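Local coordinates for dihydropyrimidinase (Brevibacillus agri, PDB 3SFW), which probably catalyses the reversible hydrolytic ring opening of dihydropyrimidines, using a pair of zinc ions, at residues E99-A104 against E135-V140; N142-T147 against Y452-T457. All blocks are in the same frame, centred on the assembly; numbering follows the deposited sequence.

How the contacts relate
Contact 1 comes first along the chain: the start of helix 101-112 packs on helix 131-142. Contact 2 opens right where that second helix ends, at 142-147, but its partner, 452-457, arrives some 300 residues later from near the C-terminus. The centres lie about 13 Å apart on the same side of the chain's centre, and the two contacts touch: Ser139 O and Val140 O probably accept from Glu144 N and Ile146 N. Strand 119-124 backs both. The C-terminal segment is laid against 142-147, the loop on the outside of the barrel domain that runs on toward Lys150, the carboxylated lysine that binds both zinc ions.

Contact 1 of 2, residues E99-A104 against E135-V140; sequences ESLHSA and EELESV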
ATOM      1  N   GLU A  99      28.336  32.397   0.211  1.00 39.99           N
ATOM      2  CA  GLU A  99      28.873  32.706   1.551  1.00 36.43           C
ATOM      3  C   GLU A  99      29.398  31.393   2.179  1.00 29.40           C
ATOM      4  O   GLU A  99      28.790  30.334   1.994  1.00 27.79           O
ATOM      5  CB  GLU A  99      27.756  33.312   2.428  1.00 41.02           C
ATOM      6  CG  GLU A  99      28.171  33.611   3.874  1.00 41.77           C
ATOM      7  CD  GLU A  99      27.004  33.551   4.916  1.00 43.25           C
ATOM      8  OE1 GLU A  99      25.960  32.878   4.651  1.00 42.87           O
ATOM      9  OE2 GLU A  99      27.198  34.107   6.041  1.00 35.93           O
ATOM     10  N   SER A 100      30.538  31.432   2.861  1.00 23.60           N
ATOM     11  CA  SER A 100      31.015  30.189   3.498  1.00 20.97           C
ATOM     12  C   SER A 100      30.009  29.725   4.543  1.00 19.75           C
ATOM     13  O   SER A 100      29.317  30.543   5.178  1.00 17.64           O
ATOM     14  CB  SER A 100      32.369  30.365   4.125  1.00 17.78           C
ATOM     15  OG  SER A 100      32.294  30.991   5.385  1.00 20.06           O
ATOM     16  N   LEU A 101      29.957  28.421   4.754  1.00 18.28           N
ATOM     17  CA  LEU A 101      29.138  27.858   5.834  1.00 15.45           C
ATOM     18  C   LEU A 101      29.643  28.377   7.169  1.00 16.21           C
ATOM     19  O   LEU A 101      28.867  28.608   8.076  1.00 14.77           O
ATOM     20  CB  LEU A 101      29.233  26.325   5.822  1.00 13.99           C
ATOM     21  CG  LEU A 101      28.792  25.619   4.527  1.00 18.29           C
ATOM     22  CD1 LEU A 101      28.963  24.117   4.676  1.00 15.99           C
ATOM     23  CD2 LEU A 101      27.313  25.975   4.195  1.00 19.05           C
ATOM     24  N   HIS A 102      30.970  28.487   7.332  1.00 15.00           N
ATOM     25  CA  HIS A 102      31.502  28.857   8.626  1.00 13.58           C
ATOM     26  C   HIS A 102      31.171  30.282   9.016  1.00 11.98           C
ATOM     27  O   HIS A 102      31.047  30.567  10.188  1.00 13.31           O
ATOM     28  CB  HIS A 102      33.032  28.640   8.714  1.00 12.63           C
ATOM     29  CG  HIS A 102      33.444  27.182   8.807  1.00 12.94           C
ATOM     30  ND1 HIS A 102      33.810  26.569   9.992  1.00 17.74           N
ATOM     31  CD2 HIS A 102      33.462  26.210   7.862  1.00 11.19           C
ATOM     32  CE1 HIS A 102      34.121  25.299   9.749  1.00 11.82           C
ATOM     33  NE2 HIS A 102      33.978  25.078   8.453  1.00 16.92           N
ATOM     34  N   SER A 103      31.028  31.170   8.031  1.00 12.91           N
ATOM     35  CA  SER A 103      30.642  32.543   8.339  1.00 15.50           C
ATOM     36  C   SER A 103      29.221  32.580   8.881  1.00 14.99           C
ATOM     37  O   SER A 103      28.932  33.324   9.767  1.00 14.75           O
ATOM     38  CB  SER A 103      30.803  33.490   7.136  1.00 21.75           C
ATOM     39  OG  SER A 103      29.980  33.096   6.058  1.00 24.62           O
ATOM     40  N   ALA A 104      28.350  31.756   8.332  1.00 15.21           N
ATOM     41  CA  ALA A 104      26.938  31.744   8.810  1.00 14.01           C
ATOM     42  C   ALA A 104      26.931  31.197  10.234  1.00 13.01           C
ATOM     43  O   ALA A 104      26.230  31.727  11.117  1.00 12.41           O
ATOM     44  CB  ALA A 104      26.076  30.874   7.861  1.00 13.80           C
ATOM     45  N   GLU A 135      33.327  20.185   0.891  1.00 15.48           N
ATOM     46  CA  GLU A 135      34.596  20.087   1.632  1.00 20.25           C
ATOM     47  C   GLU A 135      34.463  20.703   3.012  1.00 16.07           C
ATOM     48  O   GLU A 135      34.918  20.132   4.016  1.00 16.29           O
ATOM     49  CB  GLU A 135      35.761  20.759   0.857  1.00 25.06           C
ATOM     50  CG  GLU A 135      35.985  20.163  -0.543  1.00 37.79           C
ATOM     51  CD  GLU A 135      37.448  19.753  -0.837  1.00 44.95           C
ATOM     52  OE1 GLU A 135      37.666  19.012  -1.840  1.00 46.75           O
ATOM     53  OE2 GLU A 135      38.375  20.200  -0.101  1.00 47.91           O
ATOM     54  N   GLU A 136      33.770  21.830   3.075  1.00 15.67           N
ATOM     55  CA  GLU A 136      33.580  22.562   4.310  1.00 16.03           C
ATOM     56  C   GLU A 136      32.802  21.774   5.351  1.00 15.99           C
ATOM     57  O   GLU A 136      32.987  21.976   6.559  1.00 14.71           O
ATOM     58  CB  GLU A 136      32.838  23.871   4.015  1.00 17.90           C
ATOM     59  CG  GLU A 136      33.171  24.919   4.945  1.00 19.49           C
ATOM     60  CD  GLU A 136      32.594  26.294   4.633  1.00 16.31           C
ATOM     61  OE1 GLU A 136      31.952  26.569   3.593  1.00 19.20           O
ATOM     62  OE2 GLU A 136      32.739  27.086   5.542  1.00 17.93           O
ATOM     63  N   LEU A 137      31.906  20.901   4.890  1.00 14.15           N
ATOM     64  CA  LEU A 137      31.035  20.157   5.826  1.00 12.43           C
ATOM     65  C   LEU A 137      31.821  19.256   6.769  1.00 14.48           C
ATOM     66  O   LEU A 137      31.353  18.921   7.851  1.00 12.91           O
ATOM     67  CB  LEU A 137      29.978  19.349   5.050  1.00 13.00           C
ATOM     68  CG  LEU A 137      28.827  20.213   4.510  1.00 14.85           C
ATOM     69  CD1 LEU A 137      27.955  19.368   3.597  1.00 17.13           C
ATOM     70  CD2 LEU A 137      28.021  20.766   5.720  1.00 13.64           C
ATOM     71  N   GLU A 138      33.035  18.850   6.374  1.00 13.95           N
ATOM     72  CA  GLU A 138      33.801  17.972   7.266  1.00 13.36           C
ATOM     73  C   GLU A 138      34.096  18.576   8.634  1.00 15.07           C
ATOM     74  O   GLU A 138      33.756  17.995   9.683  1.00 13.59           O
ATOM     75  CB  GLU A 138      35.090  17.449   6.596  1.00 12.88           C
ATOM     76  CG  GLU A 138      35.784  16.412   7.471  1.00 19.25           C
ATOM     77  CD  GLU A 138      37.008  15.824   6.791  1.00 30.44           C
ATOM     78  OE1 GLU A 138      37.812  16.606   6.230  1.00 34.13           O
ATOM     79  OE2 GLU A 138      37.110  14.587   6.749  1.00 34.90           O
ATOM     80  N   SER A 139      34.604  19.809   8.658  1.00 12.23           N
ATOM     81  CA  SER A 139      34.843  20.431   9.973  1.00 10.45           C
ATOM     82  C   SER A 139      33.555  20.909  10.589  1.00 13.00           C
ATOM     83  O   SER A 139      33.454  21.006  11.804  1.00 13.23           O
ATOM     84  CB  SER A 139      35.845  21.581   9.850  1.00 14.13           C
ATOM     85  OG  SER A 139      35.317  22.599   9.027  1.00 14.99           O
ATOM     86  N   VAL A 140      32.560  21.213   9.764  1.00 11.10           N
ATOM     87  CA  VAL A 140      31.243  21.567  10.349  1.00 12.92           C
ATOM     88  C   VAL A 140      30.750  20.424  11.228  1.00 12.29           C
ATOM     89  O   VAL A 140      30.341  20.642  12.396  1.00 12.67           O
ATOM     90  CB  VAL A 140      30.179  21.898   9.253  1.00 13.34           C
ATOM     91  CG1 VAL A 140      28.731  22.021   9.897  1.00 12.48           C
ATOM     92  CG2 VAL A 140      30.542  23.240   8.533  1.00 13.13           C
TER
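Leu101 and Glu136 bring their CA atoms to 7.1 Å, where the first turn of helix 101-112 meets the side of helix 131-142. Glu136 makes the largest share of the contact. Its CG is anti to the backbone N (chi1 -151°), and the extended chain beyond carries the carboxylate to the helix start. There OE1 takes the Leu101 N-H at 3.0 Å, on its syn side but 31° out of the carboxylate plane. OE2 also lies near His102 N, though its modelled place is doubtful. The negative group would probably be steadied by the N-terminal end of the helix. An alanine here would probably leave the Leu101 N-H without this acceptor and open a gap beside the His102 ring. That ring lies alongside the Glu136 side chain, the two chains running opposite ways, the ring and the carboxylate nearly coplanar as modelled, and the ring's NE2 makes a weak, bent bond to Ser139 OG (2.9 Å), which sits at the ring edge. Within the first turn, Ser100 is the N-cap: its OG accepts from Ser103 N at 2.9 Å. On the buried side, Leu101 CD1 meets Leu137 CD2 at 3.6 Å, while Leu101 and Val140 both rest on Leu124 of strand 119-124. Helix 101-112 makes the beta-alpha-beta crossover from strand 86-93 to parallel strand 119-124, and helix 131-142 follows: successive outer helices, as in the TIM-barrel amidohydrolases.

Contact 2 of 2, residues N142-T147 against Y452-T457; sequences NNEGIT and YVKRST
Gly145 and Lys454 come backbone to backbone, CA to CA 4.1 Å, and this is the tight part of the contact. Gly145, at positive phi (69°), has no CB to strike Lys454, and its O takes the Arg455 N-H at 3.0 Å. Two residues on, Thr147 OG1 donates to Ser456 O at 2.9 Å, standing 42° out of the carbonyl plane. The same OG1 lies over one face of the Arg455 guanidinium without bonding to it. The Arg455 chain bends at chi3 (-61°), which turns NE out of the extended line; beyond it, NH1 bonds Ser148 OG and Phe122 O, and NH2 bonds Phe376 O. A water that donates to Thr147 O and weakly accepts from NH2 ties the two segments again. Tyr452 points its hydroxyl at Glu144 O, a bond of doubtful detail because the end of Ile146 is modelled too close. The outer side is looser. Lys454 NZ and Glu144 OE1 stay 4.4 Å apart, beyond a salt bridge, and exposed Asn142 only just meets Thr457, OD1 to CG2 at 4.3 Å. Inward, Ile146 packs on Val140 of helix 131-142 and Leu124 of strand 119-124; the Tyr452 ring meets His109 of helix 101-112 edge-to-face, and Ser456 bonds through its backbone to Gly377, just past helix 361-376.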
ATOM      1  N   ASN A 142      32.445  17.547  12.267  1.00 10.67           N
ATOM      2  CA  ASN A 142      33.374  16.956  13.247  1.00 14.32           C
ATOM      3  C   ASN A 142      33.828  17.917  14.344  1.00 13.65           C
ATOM      4  O   ASN A 142      34.067  17.483  15.476  1.00 16.14           O
ATOM      5  CB  ASN A 142      34.638  16.430  12.545  1.00 16.09           C
ATOM      6  CG  ASN A 142      34.364  15.183  11.717  1.00 17.51           C
ATOM      7  OD1 ASN A 142      33.404  14.426  11.986  1.00 20.82           O
ATOM      8  ND2 ASN A 142      35.196  14.957  10.701  1.00 15.95           N
ATOM      9  N   ASN A 143      33.928  19.211  14.001  1.00 11.42           N
ATOM     10  CA  ASN A 143      34.557  20.214  14.891  1.00 10.93           C
ATOM     11  C   ASN A 143      33.519  21.182  15.440  1.00 12.89           C
ATOM     12  O   ASN A 143      33.572  21.537  16.601  1.00 14.68           O
ATOM     13  CB  ASN A 143      35.663  20.974  14.163  1.00 11.90           C
ATOM     14  CG  ASN A 143      36.821  20.071  13.777  1.00 15.78           C
ATOM     15  OD1 ASN A 143      36.908  18.935  14.258  1.00 19.05           O
ATOM     16  ND2 ASN A 143      37.652  20.525  12.814  1.00 12.75           N
ATOM     17  N   GLU A 144      32.561  21.587  14.614  1.00 12.83           N
ATOM     18  CA  GLU A 144      31.590  22.579  15.083  1.00 11.59           C
ATOM     19  C   GLU A 144      30.451  21.875  15.778  1.00 13.98           C
ATOM     20  O   GLU A 144      29.720  22.523  16.523  1.00 16.31           O
ATOM     21  CB  GLU A 144      30.998  23.416  13.935  1.00 12.55           C
ATOM     22  CG  GLU A 144      32.005  24.346  13.213  1.00 16.09           C
ATOM     23  CD  GLU A 144      32.655  25.364  14.141  1.00 20.24           C
ATOM     24  OE1 GLU A 144      31.989  25.879  15.075  1.00 15.72           O
ATOM     25  OE2 GLU A 144      33.866  25.622  13.939  1.00 19.33           O
ATOM     26  N   GLY A 145      30.390  20.549  15.636  1.00 12.39           N
ATOM     27  CA  GLY A 145      29.352  19.770  16.315  1.00 12.95           C
ATOM     28  C   GLY A 145      27.985  20.047  15.729  1.00 13.44           C
ATOM     29  O   GLY A 145      26.963  20.027  16.448  1.00 13.58           O
ATOM     30  N   ILE A 146      27.942  20.348  14.436  1.00 10.36           N
ATOM     31  CA  ILE A 146      26.619  20.528  13.772  1.00  9.45           C
ATOM     32  C   ILE A 146      26.385  19.324  12.869  1.00 11.00           C
ATOM     33  O   ILE A 146      27.053  19.167  11.845  1.00 12.58           O
ATOM     34  CB  ILE A 146      26.633  21.856  12.928  1.00  9.26           C
ATOM     35  CG1 ILE A 146      26.576  23.098  13.851  1.00 12.73           C
ATOM     36  CG2 ILE A 146      25.408  21.917  12.063  1.00  9.29           C
ATOM     37  CD1 ILE A 146      27.650  23.219  14.817  1.00 29.06           C
ATOM     38  N   THR A 147      25.515  18.410  13.300  1.00 10.60           N
ATOM     39  CA  THR A 147      25.466  17.084  12.693  1.00  8.06           C
ATOM     40  C   THR A 147      24.075  16.850  12.119  1.00 12.99           C
ATOM     41  O   THR A 147      23.663  15.727  11.921  1.00 11.56           O
ATOM     42  CB  THR A 147      25.797  15.998  13.707  1.00 10.54           C
ATOM     43  OG1 THR A 147      24.944  16.143  14.853  1.00 12.55           O
ATOM     44  CG2 THR A 147      27.261  16.183  14.178  1.00 10.47           C
ATOM     45  N   TYR A 452      26.204  26.523  24.364  1.00 13.55           N
ATOM     46  CA  TYR A 452      26.123  25.862  23.058  1.00 12.13           C
ATOM     47  C   TYR A 452      26.414  24.389  23.267  1.00 15.88           C
ATOM     48  O   TYR A 452      27.344  24.036  24.012  1.00 17.41           O
ATOM     49  CB  TYR A 452      27.179  26.460  22.086  1.00 13.13           C
ATOM     50  CG  TYR A 452      27.231  25.698  20.769  1.00 12.32           C
ATOM     51  CD1 TYR A 452      26.172  25.791  19.858  1.00 11.78           C
ATOM     52  CD2 TYR A 452      28.354  24.915  20.409  1.00 14.25           C
ATOM     53  CE1 TYR A 452      26.184  25.084  18.654  1.00 13.81           C
ATOM     54  CE2 TYR A 452      28.346  24.163  19.233  1.00 13.61           C
ATOM     55  CZ  TYR A 452      27.273  24.268  18.357  1.00 14.54           C
ATOM     56  OH  TYR A 452      27.268  23.594  17.173  1.00 15.24           O
ATOM     57  N   VAL A 453      25.660  23.533  22.584  1.00 13.44           N
ATOM     58  CA  VAL A 453      25.879  22.073  22.669  1.00 14.63           C
ATOM     59  C   VAL A 453      26.490  21.545  21.385  1.00 14.21           C
ATOM     60  O   VAL A 453      25.930  21.761  20.298  1.00 12.91           O
ATOM     61  CB  VAL A 453      24.527  21.344  22.899  1.00 14.59           C
ATOM     62  CG1 VAL A 453      24.762  19.806  22.998  1.00 16.16           C
ATOM     63  CG2 VAL A 453      23.912  21.878  24.198  1.00 19.04           C
ATOM     64  N   LYS A 454      27.708  21.001  21.475  1.00 13.32           N
ATOM     65  CA  LYS A 454      28.380  20.399  20.298  1.00 14.61           C
ATOM     66  C   LYS A 454      27.886  18.969  20.164  1.00 16.64           C
ATOM     67  O   LYS A 454      27.996  18.189  21.118  1.00 17.48           O
ATOM     68  CB  LYS A 454      29.933  20.397  20.477  1.00 21.21           C
ATOM     69  CG  LYS A 454      30.646  21.730  20.146  1.00 31.56           C
ATOM     70  CD  LYS A 454      32.204  21.572  20.229  1.00 36.19           C
ATOM     71  CE  LYS A 454      33.012  22.534  19.280  1.00 39.64           C
ATOM     72  NZ  LYS A 454      32.418  23.896  19.005  1.00 37.73           N
ATOM     73  N   ARG A 455      27.200  18.663  19.063  1.00  9.28           N
ATOM     74  CA  ARG A 455      26.472  17.412  18.969  1.00  9.27           C
ATOM     75  C   ARG A 455      27.243  16.317  18.297  1.00 10.59           C
ATOM     76  O   ARG A 455      28.154  16.579  17.492  1.00 12.25           O
ATOM     77  CB  ARG A 455      25.133  17.686  18.261  1.00  9.68           C
ATOM     78  CG  ARG A 455      24.330  18.725  19.097  1.00  9.16           C
ATOM     79  CD  ARG A 455      22.969  19.123  18.453  1.00  8.96           C
ATOM     80  NE  ARG A 455      23.154  19.740  17.136  1.00 10.29           N
ATOM     81  CZ  ARG A 455      22.810  19.159  15.987  1.00  9.94           C
ATOM     82  NH1 ARG A 455      22.997  19.818  14.832  1.00  9.15           N
ATOM     83  NH2 ARG A 455      22.234  17.928  15.991  1.00  9.25           N
ATOM     84  N   SER A 456      26.964  15.078  18.700  1.00 12.41           N
ATOM     85  CA  SER A 456      27.683  13.943  18.169  1.00 13.41           C
ATOM     86  C   SER A 456      27.166  13.539  16.789  1.00 13.00           C
ATOM     87  O   SER A 456      26.050  13.927  16.388  1.00 13.43           O
ATOM     88  CB  SER A 456      27.628  12.778  19.179  1.00 18.72           C
ATOM     89  OG  SER A 456      26.298  12.369  19.360  1.00 23.38           O
ATOM     90  N   THR A 457      27.988  12.809  16.044  1.00 12.77           N
ATOM     91  CA  THR A 457      27.575  12.309  14.725  1.00 12.30           C
ATOM     92  C   THR A 457      26.459  11.329  14.868  1.00 16.80           C
ATOM     93  O   THR A 457      26.240  10.780  15.957  1.00 16.24           O
ATOM     94  CB  THR A 457      28.727  11.682  13.934  1.00 15.44           C
ATOM     95  OG1 THR A 457      29.389  10.731  14.763  1.00 15.89           O
ATOM     96  CG2 THR A 457      29.755  12.797  13.511  1.00 16.33           C
TER
HETATM   97  O   HOH W   1      21.930  15.058  14.250  1.00 12.93           O